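Local coordinates for protein putative transcriptional regulator (Streptomyces coelicolor, PDB 2ZB9) that probably binds operator DNA through an N-terminal helix-turn-helix domain and regulates transcription as a dimeric member of the TetR family, at residues V24-L29 and L60-W64; L36-T41 and G112-T116; L72-F76 and L135-R140; T82-P86 and R140-A144; E146-H150 and V163-V167. All coordinates share one frame. Numbering follows the deposited sequence.

Contact 1: V24-L29 and L60-W64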
# COMPACT_ATOMS: atom_id res chain seq x y z
N VAL A 24 23.02 21.76 13.93
CA VAL A 24 21.80 22.55 14.03
C VAL A 24 20.65 21.83 13.34
O VAL A 24 19.54 21.77 13.86
CB VAL A 24 21.98 23.94 13.38
CG1 VAL A 24 20.66 24.70 13.40
CG2 VAL A 24 23.04 24.74 14.12
N ARG A 25 20.92 21.28 12.16
CA ARG A 25 19.91 20.56 11.40
C ARG A 25 19.39 19.36 12.21
O ARG A 25 18.18 19.11 12.24
CB ARG A 25 20.51 20.09 10.08
CG ARG A 25 19.49 19.68 9.03
CD ARG A 25 20.13 19.65 7.64
NE ARG A 25 19.15 19.41 6.59
CZ ARG A 25 18.54 18.25 6.38
NH1 ARG A 25 18.81 17.20 7.15
NH2 ARG A 25 17.65 18.12 5.40
N ALA A 26 20.30 18.66 12.87
CA ALA A 26 19.95 17.49 13.69
C ALA A 26 19.04 17.87 14.86
O ALA A 26 18.06 17.18 15.13
CB ALA A 26 21.21 16.80 14.20
N GLU A 27 19.39 18.96 15.54
CA GLU A 27 18.58 19.42 16.67
C GLU A 27 17.17 19.76 16.22
O GLU A 27 16.19 19.42 16.90
CB GLU A 27 19.21 20.67 17.30
CG GLU A 27 20.30 20.38 18.33
CD GLU A 27 21.02 21.64 18.79
OE1 GLU A 27 20.34 22.65 19.09
OE2 GLU A 27 22.27 21.62 18.85
N VAL A 28 17.06 20.44 15.08
CA VAL A 28 15.76 20.81 14.55
C VAL A 28 14.98 19.54 14.20
O VAL A 28 13.82 19.39 14.58
CB VAL A 28 15.90 21.68 13.28
CG1 VAL A 28 14.53 21.96 12.67
CG2 VAL A 28 16.59 22.99 13.64
N LEU A 29 15.63 18.64 13.48
CA LEU A 29 15.01 17.38 13.08
C LEU A 29 14.55 16.61 14.32
O LEU A 29 13.50 15.96 14.33
CB LEU A 29 16.01 16.56 12.26
CG LEU A 29 15.62 16.06 10.86
CD1 LEU A 29 14.68 17.03 10.17
CD2 LEU A 29 16.88 15.86 10.05
N LEU A 60 14.87 27.50 8.66
CA LEU A 60 13.97 26.37 8.49
C LEU A 60 13.44 26.29 7.06
O LEU A 60 13.50 25.24 6.42
CB LEU A 60 12.80 26.48 9.47
CG LEU A 60 12.86 25.77 10.83
CD1 LEU A 60 14.27 25.72 11.38
CD2 LEU A 60 11.91 26.46 11.78
N TYR A 61 12.94 27.41 6.56
CA TYR A 61 12.42 27.47 5.20
C TYR A 61 13.46 27.05 4.16
O TYR A 61 13.12 26.44 3.15
CB TYR A 61 11.91 28.89 4.90
CG TYR A 61 10.62 29.25 5.62
CD1 TYR A 61 10.33 30.58 5.93
CD2 TYR A 61 9.69 28.27 5.96
CE1 TYR A 61 9.14 30.92 6.57
CE2 TYR A 61 8.49 28.61 6.60
CZ TYR A 61 8.22 29.93 6.90
OH TYR A 61 7.05 30.27 7.54
N LYS A 62 14.72 27.37 4.42
CA LYS A 62 15.80 27.02 3.49
C LYS A 62 16.01 25.51 3.39
O LYS A 62 16.24 24.98 2.30
CB LYS A 62 17.12 27.65 3.93
CG LYS A 62 17.16 29.17 3.93
CD LYS A 62 18.55 29.63 4.35
CE LYS A 62 18.64 31.13 4.49
NZ LYS A 62 20.01 31.50 4.96
N TRP A 63 15.95 24.83 4.53
CA TRP A 63 16.16 23.39 4.56
C TRP A 63 14.92 22.57 4.21
O TRP A 63 15.03 21.47 3.67
CB TRP A 63 16.68 22.96 5.93
CG TRP A 63 18.04 23.47 6.26
CD1 TRP A 63 19.05 23.72 5.38
CD2 TRP A 63 18.57 23.71 7.56
NE1 TRP A 63 20.18 24.10 6.05
CE2 TRP A 63 19.92 24.11 7.40
CE3 TRP A 63 18.04 23.63 8.86
CZ2 TRP A 63 20.74 24.42 8.48
CZ3 TRP A 63 18.87 23.94 9.94
CH2 TRP A 63 20.21 24.33 9.74
N TRP A 64 13.74 23.09 4.53
CA TRP A 64 12.50 22.39 4.23
C TRP A 64 11.53 23.34 3.57
O TRP A 64 10.86 24.14 4.23
CB TRP A 64 11.90 21.81 5.52
CG TRP A 64 12.83 20.85 6.18
CD1 TRP A 64 13.09 19.56 5.80
CD2 TRP A 64 13.69 21.12 7.29
NE1 TRP A 64 14.07 19.02 6.60
CE2 TRP A 64 14.46 19.95 7.52
CE3 TRP A 64 13.90 22.23 8.12
CZ2 TRP A 64 15.42 19.87 8.53
CZ3 TRP A 64 14.85 22.15 9.13
CH2 TRP A 64 15.60 20.98 9.33
O HOH W 1 17.13 20.10 3.92

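Contact 2: L36-T41 and G112-T116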
# COMPACT_ATOMS: atom_id res chain seq x y z
N LEU A 36 6.06 15.84 16.15
CA LEU A 36 5.29 15.02 15.22
C LEU A 36 4.73 13.76 15.88
O LEU A 36 3.54 13.47 15.76
CB LEU A 36 6.19 14.64 14.04
CG LEU A 36 5.58 14.05 12.77
CD1 LEU A 36 4.51 14.97 12.23
CD2 LEU A 36 6.69 13.84 11.75
N LEU A 37 5.57 13.03 16.60
CA LEU A 37 5.15 11.79 17.25
C LEU A 37 4.25 11.94 18.48
O LEU A 37 3.58 10.99 18.87
CB LEU A 37 6.37 10.95 17.63
CG LEU A 37 6.76 9.79 16.71
CD1 LEU A 37 6.81 10.23 15.26
CD2 LEU A 37 8.11 9.24 17.16
N THR A 38 4.24 13.12 19.10
CA THR A 38 3.40 13.30 20.28
C THR A 38 2.12 14.07 19.97
O THR A 38 1.09 13.85 20.61
CB THR A 38 4.14 14.06 21.40
OG1 THR A 38 4.35 15.42 21.01
CG2 THR A 38 5.47 13.41 21.69
N GLU A 39 2.18 14.98 19.00
CA GLU A 39 1.02 15.79 18.66
C GLU A 39 0.41 15.60 17.27
O GLU A 39 -0.68 16.09 17.01
CB GLU A 39 1.36 17.26 18.88
CG GLU A 39 1.54 17.61 20.35
CD GLU A 39 1.84 19.07 20.59
OE1 GLU A 39 1.17 19.93 19.99
OE2 GLU A 39 2.75 19.36 21.40
N GLY A 40 1.10 14.89 16.38
CA GLY A 40 0.56 14.68 15.05
C GLY A 40 0.97 15.71 14.02
O GLY A 40 1.45 16.79 14.35
N THR A 41 0.75 15.38 12.76
CA THR A 41 1.12 16.25 11.65
C THR A 41 0.40 17.59 11.58
O THR A 41 1.00 18.61 11.22
CB THR A 41 0.91 15.52 10.31
OG1 THR A 41 1.58 14.26 10.35
CG2 THR A 41 1.47 16.35 9.15
N GLY A 112 2.16 5.15 12.84
CA GLY A 112 1.39 4.45 11.83
C GLY A 112 0.39 5.36 11.16
O GLY A 112 0.35 5.47 9.93
N ARG A 113 -0.42 6.04 11.96
CA ARG A 113 -1.42 6.96 11.44
C ARG A 113 -0.79 8.13 10.70
O ARG A 113 -1.26 8.55 9.64
CB ARG A 113 -2.30 7.45 12.59
CG ARG A 113 -3.27 8.58 12.24
CD ARG A 113 -2.69 9.95 12.63
NE ARG A 113 -2.44 10.80 11.46
CZ ARG A 113 -1.93 12.03 11.51
NH1 ARG A 113 -1.61 12.58 12.68
NH2 ARG A 113 -1.75 12.72 10.39
N ILE A 114 0.29 8.67 11.26
CA ILE A 114 0.99 9.79 10.65
C ILE A 114 1.40 9.45 9.21
O ILE A 114 1.13 10.21 8.28
CB ILE A 114 2.27 10.16 11.46
CG1 ILE A 114 1.89 10.95 12.71
CG2 ILE A 114 3.26 10.94 10.58
CD1 ILE A 114 3.05 11.16 13.67
N LEU A 115 2.05 8.31 9.04
CA LEU A 115 2.51 7.88 7.73
C LEU A 115 1.39 7.54 6.75
O LEU A 115 1.42 7.95 5.59
CB LEU A 115 3.46 6.70 7.90
CG LEU A 115 4.65 6.53 6.95
CD1 LEU A 115 5.44 7.83 6.85
CD2 LEU A 115 5.54 5.42 7.48
N THR A 116 0.39 6.78 7.21
CA THR A 116 -0.73 6.40 6.34
C THR A 116 -1.52 7.61 5.86
O THR A 116 -2.04 7.62 4.74
CB THR A 116 -1.70 5.41 7.03
OG1 THR A 116 -2.18 5.98 8.25
CG2 THR A 116 -1.02 4.09 7.33
O HOH W 2 0.18 12.74 8.79

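Contact 3: L72-F76 and L135-R140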
# COMPACT_ATOMS: atom_id res chain seq x y z
N LEU A 72 8.06 14.78 6.87
CA LEU A 72 8.68 13.55 6.35
C LEU A 72 10.13 13.37 6.78
O LEU A 72 10.54 12.28 7.17
CB LEU A 72 8.61 13.50 4.82
CG LEU A 72 7.41 12.94 4.04
CD1 LEU A 72 6.92 11.65 4.70
CD2 LEU A 72 6.30 13.95 3.98
N ASP A 73 10.92 14.44 6.68
CA ASP A 73 12.32 14.36 7.06
C ASP A 73 12.43 14.10 8.56
O ASP A 73 13.24 13.28 9.01
CB ASP A 73 13.05 15.65 6.68
CG ASP A 73 14.55 15.46 6.50
OD1 ASP A 73 15.04 14.32 6.60
OD2 ASP A 73 15.23 16.48 6.24
N GLY A 74 11.61 14.80 9.35
CA GLY A 74 11.64 14.59 10.78
C GLY A 74 11.20 13.17 11.12
O GLY A 74 11.77 12.51 12.00
N TYR A 75 10.19 12.68 10.42
CA TYR A 75 9.70 11.34 10.67
C TYR A 75 10.76 10.29 10.36
O TYR A 75 11.01 9.40 11.17
CB TYR A 75 8.44 11.05 9.84
CG TYR A 75 7.83 9.71 10.19
CD1 TYR A 75 7.07 9.55 11.35
CD2 TYR A 75 8.05 8.60 9.38
CE1 TYR A 75 6.56 8.30 11.71
CE2 TYR A 75 7.55 7.35 9.73
CZ TYR A 75 6.81 7.21 10.89
OH TYR A 75 6.33 5.96 11.23
N PHE A 76 11.38 10.39 9.19
CA PHE A 76 12.41 9.43 8.81
C PHE A 76 13.49 9.31 9.90
O PHE A 76 13.88 8.21 10.30
CB PHE A 76 13.03 9.82 7.47
CG PHE A 76 14.14 8.91 7.02
CD1 PHE A 76 15.44 9.06 7.52
CD2 PHE A 76 13.89 7.89 6.10
CE1 PHE A 76 16.46 8.19 7.12
CE2 PHE A 76 14.90 7.02 5.70
CZ PHE A 76 16.20 7.17 6.21
N LEU A 135 12.22 11.90 0.71
CA LEU A 135 12.58 11.99 2.12
C LEU A 135 12.28 10.75 2.96
O LEU A 135 12.82 10.61 4.06
CB LEU A 135 11.90 13.22 2.72
CG LEU A 135 12.26 14.54 2.02
CD1 LEU A 135 11.37 15.66 2.55
CD2 LEU A 135 13.74 14.86 2.25
N TYR A 136 11.44 9.86 2.46
CA TYR A 136 11.13 8.66 3.23
C TYR A 136 11.23 7.31 2.52
O TYR A 136 12.20 6.57 2.71
CB TYR A 136 9.74 8.76 3.87
CG TYR A 136 9.50 7.68 4.89
CD1 TYR A 136 10.10 7.74 6.15
CD2 TYR A 136 8.73 6.56 4.59
CE1 TYR A 136 9.94 6.72 7.08
CE2 TYR A 136 8.56 5.53 5.51
CZ TYR A 136 9.17 5.61 6.75
OH TYR A 136 9.02 4.59 7.67
N SER A 137 10.24 6.98 1.70
CA SER A 137 10.21 5.67 1.05
C SER A 137 11.41 5.24 0.22
O SER A 137 11.83 4.08 0.32
CB SER A 137 8.93 5.52 0.21
OG SER A 137 8.88 6.45 -0.85
N ALA A 138 11.97 6.13 -0.60
CA ALA A 138 13.11 5.74 -1.42
C ALA A 138 14.25 5.22 -0.55
O ALA A 138 14.86 4.20 -0.85
CB ALA A 138 13.59 6.91 -2.27
N GLN A 139 14.55 5.95 0.53
CA GLN A 139 15.62 5.55 1.44
C GLN A 139 15.24 4.30 2.24
O GLN A 139 16.10 3.47 2.50
CB GLN A 139 15.95 6.69 2.40
CG GLN A 139 16.23 8.03 1.74
CD GLN A 139 16.39 9.15 2.75
OE1 GLN A 139 17.39 9.21 3.47
NE2 GLN A 139 15.40 10.03 2.82
N ARG A 140 13.98 4.18 2.65
CA ARG A 140 13.60 2.99 3.41
C ARG A 140 13.84 1.78 2.52
O ARG A 140 14.42 0.78 2.94
CB ARG A 140 12.11 3.03 3.82
CG ARG A 140 11.72 4.11 4.83
CD ARG A 140 12.45 3.97 6.17
NE ARG A 140 12.71 2.58 6.53
CZ ARG A 140 13.62 2.20 7.42
NH1 ARG A 140 14.35 3.12 8.05
NH2 ARG A 140 13.85 0.91 7.64
O HOH W 3 14.97 12.17 4.98
O HOH W 4 7.39 3.88 9.94
O HOH W 5 14.01 5.86 8.70

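Contact 4: T82-P86 and R140-A144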
# COMPACT_ATOMS: atom_id res chain seq x y z
N THR A 82 15.11 2.72 15.30
CA THR A 82 14.16 1.67 15.59
C THR A 82 13.90 0.75 14.39
O THR A 82 13.67 -0.45 14.57
CB THR A 82 12.81 2.28 16.03
OG1 THR A 82 13.05 3.20 17.10
CG2 THR A 82 11.86 1.19 16.51
N LEU A 83 13.96 1.30 13.17
CA LEU A 83 13.70 0.50 11.98
C LEU A 83 14.95 0.01 11.25
O LEU A 83 14.85 -0.59 10.18
CB LEU A 83 12.81 1.26 10.99
CG LEU A 83 11.43 1.69 11.50
CD1 LEU A 83 10.65 2.34 10.36
CD2 LEU A 83 10.67 0.47 12.04
N ALA A 84 16.11 0.26 11.84
CA ALA A 84 17.37 -0.18 11.23
C ALA A 84 17.40 -1.70 11.10
O ALA A 84 16.79 -2.42 11.90
CB ALA A 84 18.56 0.29 12.09
N PHE A 85 18.13 -2.20 10.10
CA PHE A 85 18.21 -3.63 9.85
C PHE A 85 19.32 -4.37 10.57
O PHE A 85 20.50 -4.04 10.43
CB PHE A 85 18.36 -3.93 8.35
CG PHE A 85 17.09 -3.77 7.57
CD1 PHE A 85 16.67 -2.51 7.14
CD2 PHE A 85 16.28 -4.87 7.31
CE1 PHE A 85 15.46 -2.36 6.47
CE2 PHE A 85 15.07 -4.73 6.65
CZ PHE A 85 14.66 -3.46 6.23
N PRO A 86 18.96 -5.39 11.36
CA PRO A 86 20.01 -6.13 12.06
C PRO A 86 20.74 -6.86 10.94
O PRO A 86 20.13 -7.22 9.93
CB PRO A 86 19.22 -7.11 12.92
CG PRO A 86 17.90 -6.43 13.13
CD PRO A 86 17.62 -5.85 11.77
N ARG A 140 13.98 4.18 2.65
CA ARG A 140 13.60 2.99 3.41
C ARG A 140 13.84 1.78 2.52
O ARG A 140 14.42 0.78 2.94
CB ARG A 140 12.11 3.03 3.82
CG ARG A 140 11.72 4.11 4.83
CD ARG A 140 12.45 3.97 6.17
NE ARG A 140 12.71 2.58 6.53
CZ ARG A 140 13.62 2.20 7.42
NH1 ARG A 140 14.35 3.12 8.05
NH2 ARG A 140 13.85 0.91 7.64
N ARG A 141 13.39 1.88 1.27
CA ARG A 141 13.57 0.81 0.29
C ARG A 141 15.02 0.42 0.09
O ARG A 141 15.34 -0.76 0.04
CB ARG A 141 13.01 1.22 -1.07
CG ARG A 141 11.54 1.03 -1.21
CD ARG A 141 11.20 0.95 -2.69
NE ARG A 141 9.79 0.66 -2.86
CZ ARG A 141 9.32 -0.46 -3.39
NH1 ARG A 141 10.14 -1.41 -3.82
NH2 ARG A 141 8.01 -0.62 -3.48
N ALA A 142 15.88 1.42 -0.07
CA ALA A 142 17.30 1.17 -0.29
C ALA A 142 17.88 0.43 0.90
O ALA A 142 18.71 -0.46 0.74
CB ALA A 142 18.05 2.49 -0.52
N LEU A 143 17.44 0.80 2.10
CA LEU A 143 17.91 0.18 3.34
C LEU A 143 17.49 -1.29 3.34
O LEU A 143 18.28 -2.17 3.67
CB LEU A 143 17.30 0.92 4.54
CG LEU A 143 18.15 1.73 5.54
CD1 LEU A 143 19.53 2.09 4.98
CD2 LEU A 143 17.37 2.98 5.92
N ALA A 144 16.25 -1.55 2.97
CA ALA A 144 15.75 -2.92 2.92
C ALA A 144 16.42 -3.73 1.80
O ALA A 144 16.88 -4.86 2.01
CB ALA A 144 14.24 -2.91 2.75

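Contact 5: E146-H150 and V163-V167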
# COMPACT_ATOMS: atom_id res chain seq x y z
N GLU A 146 19.19 -3.30 0.49
CA GLU A 146 20.59 -3.50 0.86
C GLU A 146 20.76 -4.71 1.76
O GLU A 146 21.65 -5.54 1.55
CB GLU A 146 21.10 -2.25 1.55
CG GLU A 146 22.60 -2.17 1.72
CD GLU A 146 23.05 -0.73 1.81
OE1 GLU A 146 23.09 -0.05 0.75
OE2 GLU A 146 23.36 -0.27 2.93
N ARG A 147 19.90 -4.82 2.77
CA ARG A 147 19.97 -5.96 3.68
C ARG A 147 19.72 -7.24 2.88
O ARG A 147 20.41 -8.24 3.05
CB ARG A 147 18.93 -5.84 4.79
CG ARG A 147 18.88 -7.05 5.71
CD ARG A 147 20.22 -7.24 6.43
NE ARG A 147 20.27 -8.47 7.21
CZ ARG A 147 20.68 -9.65 6.73
NH1 ARG A 147 21.07 -9.76 5.47
NH2 ARG A 147 20.70 -10.71 7.53
N LEU A 148 18.71 -7.19 2.01
CA LEU A 148 18.34 -8.33 1.17
C LEU A 148 19.46 -8.75 0.21
O LEU A 148 19.74 -9.95 0.06
CB LEU A 148 17.07 -8.00 0.39
CG LEU A 148 15.72 -8.39 1.02
CD1 LEU A 148 15.82 -8.47 2.52
CD2 LEU A 148 14.65 -7.40 0.58
N ARG A 149 20.10 -7.78 -0.43
CA ARG A 149 21.20 -8.10 -1.34
C ARG A 149 22.36 -8.73 -0.57
O ARG A 149 23.06 -9.61 -1.09
CB ARG A 149 21.71 -6.85 -2.07
CG ARG A 149 20.84 -6.37 -3.22
CD ARG A 149 21.66 -5.49 -4.16
NE ARG A 149 22.21 -4.32 -3.48
CZ ARG A 149 21.51 -3.22 -3.20
NH1 ARG A 149 20.24 -3.13 -3.56
NH2 ARG A 149 22.09 -2.20 -2.56
N HIS A 150 22.57 -8.28 0.67
CA HIS A 150 23.65 -8.84 1.48
C HIS A 150 23.37 -10.32 1.71
O HIS A 150 24.26 -11.15 1.56
CB HIS A 150 23.75 -8.10 2.82
CG HIS A 150 24.94 -8.51 3.64
ND1 HIS A 150 26.21 -8.62 3.12
CD2 HIS A 150 25.05 -8.84 4.95
CE1 HIS A 150 27.05 -8.98 4.07
NE2 HIS A 150 26.37 -9.12 5.19
N VAL A 163 15.52 -8.31 -5.38
CA VAL A 163 15.21 -7.86 -4.02
C VAL A 163 14.17 -6.75 -3.93
O VAL A 163 13.46 -6.65 -2.94
CB VAL A 163 16.50 -7.43 -3.27
CG1 VAL A 163 17.42 -8.63 -3.13
CG2 VAL A 163 17.20 -6.30 -4.01
N GLN A 164 14.06 -5.92 -4.96
CA GLN A 164 13.07 -4.84 -4.94
C GLN A 164 11.66 -5.42 -4.90
O GLN A 164 10.76 -4.83 -4.29
CB GLN A 164 13.22 -3.94 -6.16
CG GLN A 164 14.30 -2.87 -6.01
CD GLN A 164 14.09 -2.01 -4.78
OE1 GLN A 164 12.97 -1.83 -4.32
NE2 GLN A 164 15.18 -1.47 -4.25
N VAL A 165 11.46 -6.56 -5.55
CA VAL A 165 10.15 -7.20 -5.54
C VAL A 165 9.85 -7.66 -4.12
O VAL A 165 8.73 -7.51 -3.63
CB VAL A 165 10.09 -8.43 -6.49
CG1 VAL A 165 8.70 -9.10 -6.41
CG2 VAL A 165 10.39 -8.00 -7.93
N LEU A 166 10.85 -8.23 -3.45
CA LEU A 166 10.67 -8.72 -2.08
C LEU A 166 10.19 -7.60 -1.17
O LEU A 166 9.33 -7.79 -0.33
CB LEU A 166 11.98 -9.29 -1.53
CG LEU A 166 12.61 -10.46 -2.30
CD1 LEU A 166 13.89 -10.88 -1.59
CD2 LEU A 166 11.62 -11.63 -2.36
N VAL A 167 10.77 -6.41 -1.35
CA VAL A 167 10.38 -5.27 -0.54
C VAL A 167 8.86 -5.09 -0.55
O VAL A 167 8.25 -4.85 0.49
CB VAL A 167 11.04 -3.97 -1.06
CG1 VAL A 167 10.51 -2.77 -0.29
CG2 VAL A 167 12.56 -4.07 -0.92

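Contact 1: V24-L29 and L60-W64
Apolar and aromatic packing joins the first helix of the TetR-type DNA-binding domain, helix 20-39, to the end of helix 57-63, the second helix of the predicted helix-turn-helix motif and, as in other TetR proteins, probably the recognition helix. Two neighbouring tryptophans supply most of the surface on one side. Trp63 lays its ring against the first helix: Arg25 CB covers one face, while Val24 CG1 meets Trp63 CH2 at the ring edge, 3.7 Å away. Trp64, the first residue to leave helical backbone angles, turns its indole inward, where Val28 CG1 lies 3.6 Å from Trp64 CZ3 and Leu29 CD1 lies 3.4 Å from Trp64 CZ2. Val28 touches both tryptophans and Leu60; its CG1 lies 4.0 Å from Leu60 CD1. Val49 of helix 46-53 and Val55 in the turn pack on Val28 and Leu60 too, so the contact belongs to the shared core of the three-helix DNA-binding domain. Polar groups gather at one border. Arg25 forms a salt bridge with Asp73 of helix 67-83, the same carboxylate that accepts a hydrogen bond from Trp64 NE1. One water completes this border, accepting from Arg25 NH2 at 2.5 Å and donating to Trp63 O at 2.5 Å.

Contact 2: L36-T41 and G112-T116
The C-terminal end of helix 20-39 meets helix 110-122 through one dominant side chain, Ile114, which links the DNA-binding domain to the C-terminal domain of this TetR-family protein. With chi1 m and chi2 t, Ile114 extends CD1 toward the last turn of the first helix, 3.2 Å from the carbonyl Leu36 O and 3.9 Å from Leu36 CG. Leu36, in its t,p rotamer, and Leu37, whose chi1 of -100° lies between wells, both bring their side-chain ends round to this methyl group; Leu37 CD1 is 4.2 Å from Ile114 CD1. Gly40 ends the helix with a positive phi of 92°, a backbone conformation in which a CB would collide with the preceding carbonyl, and a CB here would also crowd Arg113 NH1. Beyond this turn Thr41, with chi1 m, places OG1 3.7 Å from Ile114 CG2. A water bridges the same hydroxyl, at 2.6 Å from Thr41 OG1, to the backbone, donating to Ile114 O at 2.8 Å. Arg113 bends through off-well chi2 and chi3, so that the edge of its guanidinium lies beside Gly40 and Thr41 while its NH2 is paired with Glu117. Tyr75 of helix 67-83 packs on Leu36, Leu37 and Ile114, making that helix the third wall of the contact, and Leu115 faces helices 126-153 and 163-179.

Contact 3: L72-F76 and L135-R140
Two helical segments run in broadly the same direction, their axes inclined by 40° and 9.3 Å apart at closest approach. Asp73 and Leu135 come within 5.5 Å CA to CA, with Leu135 opening a wider pi-type turn at 135-137. Phe76 is the most deeply covered residue: its CB lies 3.5 Å from Leu135 O, and its CE2 is 3.5 Å from Gln139 CB and 3.9 Å from Arg140 CD. Its ring edge meets Tyr136, with Phe76 CD2 3.8 Å from Tyr136 CD1. Tyr75 approaches the same tyrosine obliquely, centroids 5.4 Å apart, while Leu72 CB packs on Leu135 CB at 3.9 Å. Helix 67-83 is joined to the long helix 126-153 of the TetR C-terminal domain. Three waters span the interface, linking Asp73 OD1 to Gln139 NE2, Tyr75 OH to Tyr136 OH, and Phe76 O to Arg140 NH1. The direct contact is mainly aromatic and aliphatic packing, whereas hydrogen bonding between the segments runs through waters; Asp73 pairs directly with Trp64 and Arg25, Arg140 with Leu83 O.

Contact 4: T82-P86 and R140-A144
Phe85, Arg140 and Leu83 account for most of this buried contact, which fastens the exit of helix 67-83 to the long helix 126-153 within the all-helical TetR fold. Phe85 lies in the loop that follows, and its CA-to-CB bond points toward the opposing helix. Its CZ packs 3.5 Å from Ala144 CB, and its CE1 reaches Leu143 CB at 4.2 Å. The phenyl ring also meets Trp171 of helix 163-179, so it lies between helices 126-153 and 163-179. Arg140 curls its side chain back, with chi1 and chi2 both m, to bring the guanidinium to the backbone at Leu83. There Leu83 CB covers one guanidinium face, 3.5 Å from Arg140 NH2, while Phe85 CE1 is 3.8 Å from that nitrogen. Leu83 O is shared, accepting also from Gln98 of helix 91-108. The direct polar link between the segments is Arg140 NH2 donating to Leu83 O at 3.1 Å, with an N-H...O angle of 143°.

Contact 5: E146-H150 and V163-V167
Leu148 is the main projection in this helix-helix contact, entering a shallow hollow formed by Val163, Leu166 and Val167 on the first turn of helix 163-179. Its base and tip touch different walls: Leu148 CB rests 3.6 Å from Val163 CG1, whereas Leu148 CD2 lies 3.9 Å from Leu166 CB and 4.2 Å from Val167 CG2. Val163 is the reciprocal bump. With its CB directed at helix 126-153, it fits between Leu148 and Arg149, and its second methyl, Val163 CG2, meets the aliphatic part of the arginine at Arg149 CG, 3.7 Å away. The backbones come closest at these central residues, Leu148 and Val163, whose CA atoms are 6.1 Å apart. The short axes cross at 128° with a closest approach of 9.5 Å, a steeply oblique arrangement that confines the interlocking to a small patch. Within the TetR C-terminal domain, Leu95 of helix 91-108 packs against Leu148, and Val201 of the second subunit packs on Leu166, placing the patch near the dimer interface. Between the segments the contact is made almost wholly by hydrocarbon, including CG of Arg149, so its cohesion comes from apolar burial and complementary shape rather than from directed polar bonds.

The five contacts run from the DNA-binding domain into the C-terminal domain, contacts 1 and 5 lying on opposite sides of the chain's centre, with their centres 31 Å apart. Helix 20-39 serves contacts 1 and 2, helix 67-83 contacts 3 and 4, and helix 126-153 contacts 3, 4 and 5. Contact 1 crosses contact 2 and closes before contacts 3 and 4 open; contacts 2, 3 and 4 cross one another, and contact 5 follows in series. Asp73 joins contact 1 to contact 3, Tyr75 joins contacts 2 and 3, Arg140 is common to 3 and 4, and Pro86 with Arg147 connects 4 and 5. This continuous helical packing connects the predicted DNA-binding motif to the dimer-forming region.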